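Local coordinates for Lmo1076 protein (Listeria monocytogenes serovar 1/2a, PDB 5JQC) that is a secreted putative autolysin, probably with amidase activity in cell-wall breakdown, represented here by a piece holding three SH3-like GW modules, at residues A[186-191]-A[228-233]; A[178-183]-A[236-241]. One frame throughout, in Å; residues are numbered along the deposited sequence.

Interaction 1: residues A[186-191]-A[228-233]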
loop_
_atom_site.group_PDB
_atom_site.type_symbol
_atom_site.label_atom_id
_atom_site.label_comp_id
_atom_site.label_asym_id
_atom_site.label_seq_id
_atom_site.Cartn_x
_atom_site.Cartn_y
_atom_site.Cartn_z
ATOM N N SER A 186 6.951 23.149 -20.424
ATOM C CA SER A 186 7.450 23.599 -21.709
ATOM C C SER A 186 8.273 24.857 -21.499
ATOM O O SER A 186 8.013 25.643 -20.578
ATOM C CB SER A 186 6.304 23.887 -22.679
ATOM O OG SER A 186 5.487 24.942 -22.171
ATOM N N ASN A 187 9.275 25.030 -22.368
ATOM C CA ASN A 187 10.047 26.265 -22.416
ATOM C C ASN A 187 9.283 27.318 -23.206
ATOM O O ASN A 187 8.625 27.010 -24.201
ATOM C CB ASN A 187 11.425 26.024 -23.045
ATOM C CG ASN A 187 12.260 25.018 -22.260
ATOM O OD1 ASN A 187 12.065 24.825 -21.062
ATOM N ND2 ASN A 187 13.201 24.385 -22.934
ATOM N N VAL A 188 9.346 28.560 -22.740
ATOM C CA VAL A 188 8.646 29.674 -23.356
ATOM C C VAL A 188 9.562 30.892 -23.325
ATOM O O VAL A 188 10.684 30.844 -22.807
ATOM C CB VAL A 188 7.303 29.987 -22.660
ATOM C CG1 VAL A 188 6.358 28.783 -22.718
ATOM C CG2 VAL A 188 7.548 30.420 -21.224
ATOM N N ASN A 189 9.071 32.002 -23.874
ATOM C CA ASN A 189 9.802 33.271 -23.814
ATOM C C ASN A 189 8.758 34.391 -23.813
ATOM O O ASN A 189 8.371 34.894 -24.870
ATOM C CB ASN A 189 10.785 33.408 -24.972
ATOM C CG ASN A 189 11.856 34.466 -24.707
ATOM O OD1 ASN A 189 11.569 35.523 -24.144
ATOM N ND2 ASN A 189 13.094 34.183 -25.108
ATOM N N TRP A 190 8.298 34.759 -22.618
ATOM C CA TRP A 190 7.273 35.776 -22.445
ATOM C C TRP A 190 7.807 36.878 -21.553
ATOM O O TRP A 190 8.539 36.611 -20.591
ATOM C CB TRP A 190 6.003 35.193 -21.821
ATOM C CG TRP A 190 5.439 34.068 -22.600
ATOM C CD1 TRP A 190 5.549 33.865 -23.944
ATOM C CD2 TRP A 190 4.688 32.961 -22.087
ATOM N NE1 TRP A 190 4.907 32.702 -24.306
ATOM C CE2 TRP A 190 4.369 32.127 -23.184
ATOM C CE3 TRP A 190 4.251 32.593 -20.808
ATOM C CZ2 TRP A 190 3.630 30.946 -23.040
ATOM C CZ3 TRP A 190 3.515 31.420 -20.670
ATOM C CH2 TRP A 190 3.213 30.612 -21.783
ATOM N N ASN A 191 7.439 38.114 -21.861
ATOM C CA ASN A 191 7.750 39.245 -20.997
ATOM C C ASN A 191 6.438 39.702 -20.367
ATOM O O ASN A 191 5.489 40.053 -21.081
ATOM C CB ASN A 191 8.448 40.356 -21.778
ATOM C CG ASN A 191 9.712 39.865 -22.470
ATOM O OD1 ASN A 191 10.798 39.871 -21.889
ATOM N ND2 ASN A 191 9.567 39.420 -23.716
ATOM N N VAL A 228 9.239 41.117 -16.038
ATOM C CA VAL A 228 10.038 39.903 -15.903
ATOM C C VAL A 228 10.050 39.120 -17.208
ATOM O O VAL A 228 9.343 39.455 -18.167
ATOM C CB VAL A 228 9.523 39.007 -14.760
ATOM C CG1 VAL A 228 9.514 39.763 -13.436
ATOM C CG2 VAL A 228 8.136 38.470 -15.097
ATOM N N LYS A 229 10.841 38.051 -17.228
ATOM C CA LYS A 229 10.932 37.145 -18.365
ATOM C C LYS A 229 10.518 35.745 -17.921
ATOM O O LYS A 229 11.228 35.110 -17.133
ATOM C CB LYS A 229 12.346 37.136 -18.923
ATOM C CG LYS A 229 12.429 36.525 -20.270
ATOM C CD LYS A 229 13.723 36.934 -20.902
ATOM C CE LYS A 229 13.630 36.792 -22.389
ATOM N NZ LYS A 229 12.348 37.387 -22.872
ATOM N N VAL A 230 9.387 35.263 -18.431
ATOM C CA VAL A 230 8.923 33.908 -18.149
ATOM C C VAL A 230 9.581 32.947 -19.136
ATOM O O VAL A 230 9.306 33.000 -20.340
ATOM C CB VAL A 230 7.393 33.825 -18.240
ATOM C CG1 VAL A 230 6.914 32.433 -17.856
ATOM C CG2 VAL A 230 6.746 34.883 -17.357
ATOM N N ILE A 231 10.450 32.063 -18.626
ATOM C CA ILE A 231 11.174 31.118 -19.478
ATOM C C ILE A 231 10.576 29.707 -19.492
ATOM O O ILE A 231 10.830 28.955 -20.443
ATOM C CB ILE A 231 12.667 31.040 -19.088
ATOM C CG1 ILE A 231 12.833 30.498 -17.666
ATOM C CG2 ILE A 231 13.338 32.407 -19.233
ATOM C CD1 ILE A 231 14.268 30.449 -17.164
ATOM N N LYS A 232 9.803 29.319 -18.475
ATOM C CA LYS A 232 9.185 27.997 -18.455
ATOM C C LYS A 232 7.793 28.089 -17.860
ATOM O O LYS A 232 7.522 28.947 -17.017
ATOM C CB LYS A 232 9.993 26.976 -17.634
ATOM C CG LYS A 232 11.352 26.612 -18.213
ATOM C CD LYS A 232 11.745 25.181 -17.845
ATOM C CE LYS A 232 12.869 25.124 -16.815
ATOM N NZ LYS A 232 14.059 25.904 -17.267
ATOM N N GLN A 233 6.922 27.180 -18.283
ATOM C CA GLN A 233 5.633 26.986 -17.636
ATOM C C GLN A 233 5.438 25.511 -17.306
ATOM O O GLN A 233 5.905 24.617 -18.027
ATOM C CB GLN A 233 4.470 27.475 -18.501
ATOM C CG GLN A 233 4.087 26.515 -19.605
ATOM C CD GLN A 233 2.895 26.994 -20.397
ATOM O OE1 GLN A 233 2.122 27.844 -19.937
ATOM N NE2 GLN A 233 2.741 26.460 -21.598
#

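Interaction 2: residues A[178-183]-A[236-241]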
loop_
_atom_site.group_PDB
_atom_site.type_symbol
_atom_site.label_atom_id
_atom_site.label_comp_id
_atom_site.label_asym_id
_atom_site.label_seq_id
_atom_site.Cartn_x
_atom_site.Cartn_y
_atom_site.Cartn_z
ATOM N N VAL A 178 2.586 13.062 -0.291
ATOM C CA VAL A 178 2.843 12.712 -1.684
ATOM C C VAL A 178 3.046 13.977 -2.505
ATOM O O VAL A 178 2.238 14.918 -2.435
ATOM C CB VAL A 178 1.700 11.867 -2.257
ATOM C CG1 VAL A 178 2.082 11.351 -3.645
ATOM C CG2 VAL A 178 1.374 10.709 -1.312
ATOM N N TYR A 179 4.129 14.003 -3.288
ATOM C CA TYR A 179 4.371 15.111 -4.197
ATOM C C TYR A 179 3.437 15.018 -5.391
ATOM O O TYR A 179 3.148 13.923 -5.883
ATOM C CB TYR A 179 5.824 15.122 -4.676
ATOM C CG TYR A 179 6.821 15.211 -3.532
ATOM C CD1 TYR A 179 6.772 16.255 -2.630
ATOM C CD2 TYR A 179 7.816 14.253 -3.377
ATOM C CE1 TYR A 179 7.679 16.342 -1.606
ATOM C CE2 TYR A 179 8.715 14.322 -2.365
ATOM C CZ TYR A 179 8.652 15.368 -1.474
ATOM O OH TYR A 179 9.574 15.447 -0.456
ATOM N N ASP A 180 2.945 16.184 -5.829
ATOM C CA ASP A 180 2.259 16.305 -7.113
ATOM C C ASP A 180 3.238 16.044 -8.234
ATOM O O ASP A 180 4.371 16.538 -8.200
ATOM C CB ASP A 180 1.700 17.713 -7.329
ATOM C CG ASP A 180 0.754 18.152 -6.247
ATOM O OD1 ASP A 180 -0.078 17.326 -5.802
ATOM O OD2 ASP A 180 0.837 19.350 -5.876
ATOM N N LYS A 181 2.786 15.313 -9.261
ATOM C CA LYS A 181 3.563 15.182 -10.498
ATOM C C LYS A 181 3.436 16.437 -11.353
ATOM O O LYS A 181 2.407 17.127 -11.332
ATOM C CB LYS A 181 3.108 13.980 -11.327
ATOM C CG LYS A 181 3.289 12.648 -10.632
ATOM C CD LYS A 181 2.694 11.548 -11.488
ATOM C CE LYS A 181 3.074 10.170 -10.972
ATOM N NZ LYS A 181 4.538 9.925 -11.133
ATOM N N ILE A 182 4.496 16.735 -12.105
ATOM C CA ILE A 182 4.406 17.734 -13.161
ATOM C C ILE A 182 3.682 17.070 -14.332
ATOM O O ILE A 182 4.206 16.144 -14.963
ATOM C CB ILE A 182 5.787 18.262 -13.572
ATOM C CG1 ILE A 182 6.505 18.844 -12.346
ATOM C CG2 ILE A 182 5.646 19.303 -14.671
ATOM C CD1 ILE A 182 7.884 19.340 -12.617
ATOM N N GLN A 183 2.461 17.529 -14.612
ATOM C CA GLN A 183 1.667 16.932 -15.683
ATOM C C GLN A 183 2.185 17.333 -17.060
ATOM O O GLN A 183 2.156 16.532 -18.005
ATOM C CB GLN A 183 0.214 17.348 -15.514
ATOM C CG GLN A 183 -0.438 16.673 -14.304
ATOM C CD GLN A 183 -1.696 17.372 -13.839
ATOM O OE1 GLN A 183 -1.926 18.544 -14.158
ATOM N NE2 GLN A 183 -2.522 16.654 -13.073
ATOM N N THR A 236 0.615 21.526 -12.584
ATOM C CA THR A 236 0.243 20.430 -11.687
ATOM C C THR A 236 -1.249 20.507 -11.383
ATOM O O THR A 236 -1.931 21.494 -11.697
ATOM C CB THR A 236 1.010 20.458 -10.362
ATOM O OG1 THR A 236 0.626 21.624 -9.619
ATOM C CG2 THR A 236 2.494 20.448 -10.574
ATOM N N ALA A 237 -1.738 19.450 -10.734
ATOM C CA ALA A 237 -3.120 19.410 -10.275
ATOM C C ALA A 237 -3.515 20.668 -9.502
ATOM O O ALA A 237 -4.679 21.079 -9.558
ATOM C CB ALA A 237 -3.325 18.171 -9.405
ATOM N N ARG A 238 -2.571 21.307 -8.816
ATOM C CA ARG A 238 -2.838 22.493 -8.016
ATOM C C ARG A 238 -2.808 23.808 -8.795
ATOM O O ARG A 238 -3.285 24.820 -8.266
ATOM C CB ARG A 238 -1.828 22.577 -6.870
ATOM C CG ARG A 238 -1.865 21.358 -5.969
ATOM C CD ARG A 238 -1.257 21.609 -4.597
ATOM N NE ARG A 238 -2.123 21.104 -3.538
ATOM C CZ ARG A 238 -2.276 19.813 -3.253
ATOM N NH1 ARG A 238 -1.615 18.873 -3.939
ATOM N NH2 ARG A 238 -3.096 19.460 -2.276
ATOM N N GLY A 239 -2.243 23.850 -10.002
ATOM C CA GLY A 239 -2.270 25.097 -10.751
ATOM C C GLY A 239 -1.222 25.136 -11.853
ATOM O O GLY A 239 -0.738 24.101 -12.316
ATOM N N THR A 240 -0.922 26.358 -12.281
ATOM C CA THR A 240 0.059 26.609 -13.324
ATOM C C THR A 240 1.097 27.590 -12.807
ATOM O O THR A 240 0.753 28.641 -12.248
ATOM C CB THR A 240 -0.598 27.149 -14.593
ATOM O OG1 THR A 240 -1.565 26.207 -15.070
ATOM C CG2 THR A 240 0.443 27.366 -15.659
ATOM N N TRP A 241 2.366 27.245 -13.021
ATOM C CA TRP A 241 3.510 27.930 -12.442
ATOM C C TRP A 241 4.402 28.447 -13.565
ATOM O O TRP A 241 4.592 27.775 -14.583
ATOM C CB TRP A 241 4.254 26.961 -11.511
ATOM C CG TRP A 241 3.250 26.163 -10.664
ATOM C CD1 TRP A 241 2.647 24.965 -10.991
ATOM C CD2 TRP A 241 2.696 26.549 -9.401
ATOM N NE1 TRP A 241 1.772 24.584 -9.995
ATOM C CE2 TRP A 241 1.788 25.535 -9.011
ATOM C CE3 TRP A 241 2.890 27.646 -8.555
ATOM C CZ2 TRP A 241 1.084 25.585 -7.818
ATOM C CZ3 TRP A 241 2.190 27.693 -7.362
ATOM C CH2 TRP A 241 1.294 26.670 -7.009
HETATM O O HOH W 1 -0.141 16.991 -10.260
#

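Interaction 1: residues A[186-191]-A[228-233]
Ser186 to Asn191 and Val228 to Gln233 pair as antiparallel strands in the third GW module of the chain, with 184-194 at the edge of the sheet and 226-236 next inside it. Ser186 and Gln233 form a hydrogen-bonded pair, as do Trp190 and Val230, whose Val230 N to Trp190 O bond is 2.7 Å. The register slips by one between Asn187-Lys232 and Trp190-Val230, a beta bulge across this pair. Val188 N reaches Ile231 O at 2.8 Å in a nearly straight bond, yet it stands above the carbonyl plane, 52° out of it. On its other side strand 226-236 has a classic bulge, Ile231 and Lys232 both facing Gln243 of strand 239-246.

On one face, Val188 CB sits over the centre of the Trp190 ring, 3.7 Å above its plane. Val188 CG2 touches Val230 CG1 at 4.0 Å; the branched valines suit extended backbone and pack beside the indole. Gln233 CG takes the crowded position between backbone N and carbonyl carbon (chi1 79°). Its OE1 meets the indole edge at Trp190 CH2, with amide and ring planes nearly perpendicular, while Gln233 NE2 donates to Ser186 OG at 3.2 Å, close to the amide plane. Outside the pair, Tyr242 meets the indole edge-to-face.

The other face is polar. Lys229 lies beside Asn191, and the bend at the end of its chain (chi4 46°) puts NZ 3.1 Å from Asn191 OD1. Lys232 lays CD against Asn187 OD1 at 3.3 Å, whereas its ammonium bonds Gln243; Asn187 OD1 also hydrogen-bonds a glycerol, probably from the crystallisation liquor. Long and amide side chains suit this exposed surface. Such a bulged antiparallel pair belongs to the strongly curved sheet of the SH3-like GW fold.

Interaction 2: residues A[178-183]-A[236-241]
The backbone of 178-183 runs without regular structure past a type I beta turn, Thr236 to Gly239, and comes closest where Ile182 CA lies 5.2 Å from Thr236 CA. From the linker, Asp180 sets its carboxylate at the edge of the Arg238 guanidinium, the two planes only 20° apart. Arg238 NH1 makes the salt bridge to Asp180 OD1 at 2.9 Å and also donates to Asp180 OD2, at 3.2 Å and on its syn lone pair, so one nitrogen spans both oxygens. The turn is the tight hairpin between strands 226-236 and 239-246, and the contact fastens to it the segment that links the second and third GW modules. Glycine suits Gly239, since a CB at its backbone angles would jam against the preceding carbonyl O. Thr236 OG1, between backbone N and carbonyl carbon (chi1 66°), accepts Trp241 NE1 at 3.2 Å and, weakly, Arg238 N. The methyl of the same threonine, CG2, packs on Lys181 O at 3.4 Å. A water bridges that carbonyl to Ala237 N, supplying an acceptor for an amide of the turn. The extended Gln183 chain brings its amide to the turn, NE2 lying 4.0 Å from Ala237 CB.

In the fold
Both interactions reach the four-stranded antiparallel sheet of the third GW module, interaction 2 through its hairpin end, their centres about 18 Å apart. Along the chain, 178-183 comes first, then 186-191, 228-233 and 236-241, so interaction 1 is nested within the loop closed by interaction 2. Strand 226-236 carries one side of interaction 1 and runs into the hairpin turn of interaction 2, from which strand 239-246 returns alongside it; Gln233 CB and Trp241 O pack at 3.9 Å where they touch. Interaction 1 thus pairs the edge strand of the sheet with its neighbour, while interaction 2 joins that module to the linker from the preceding one.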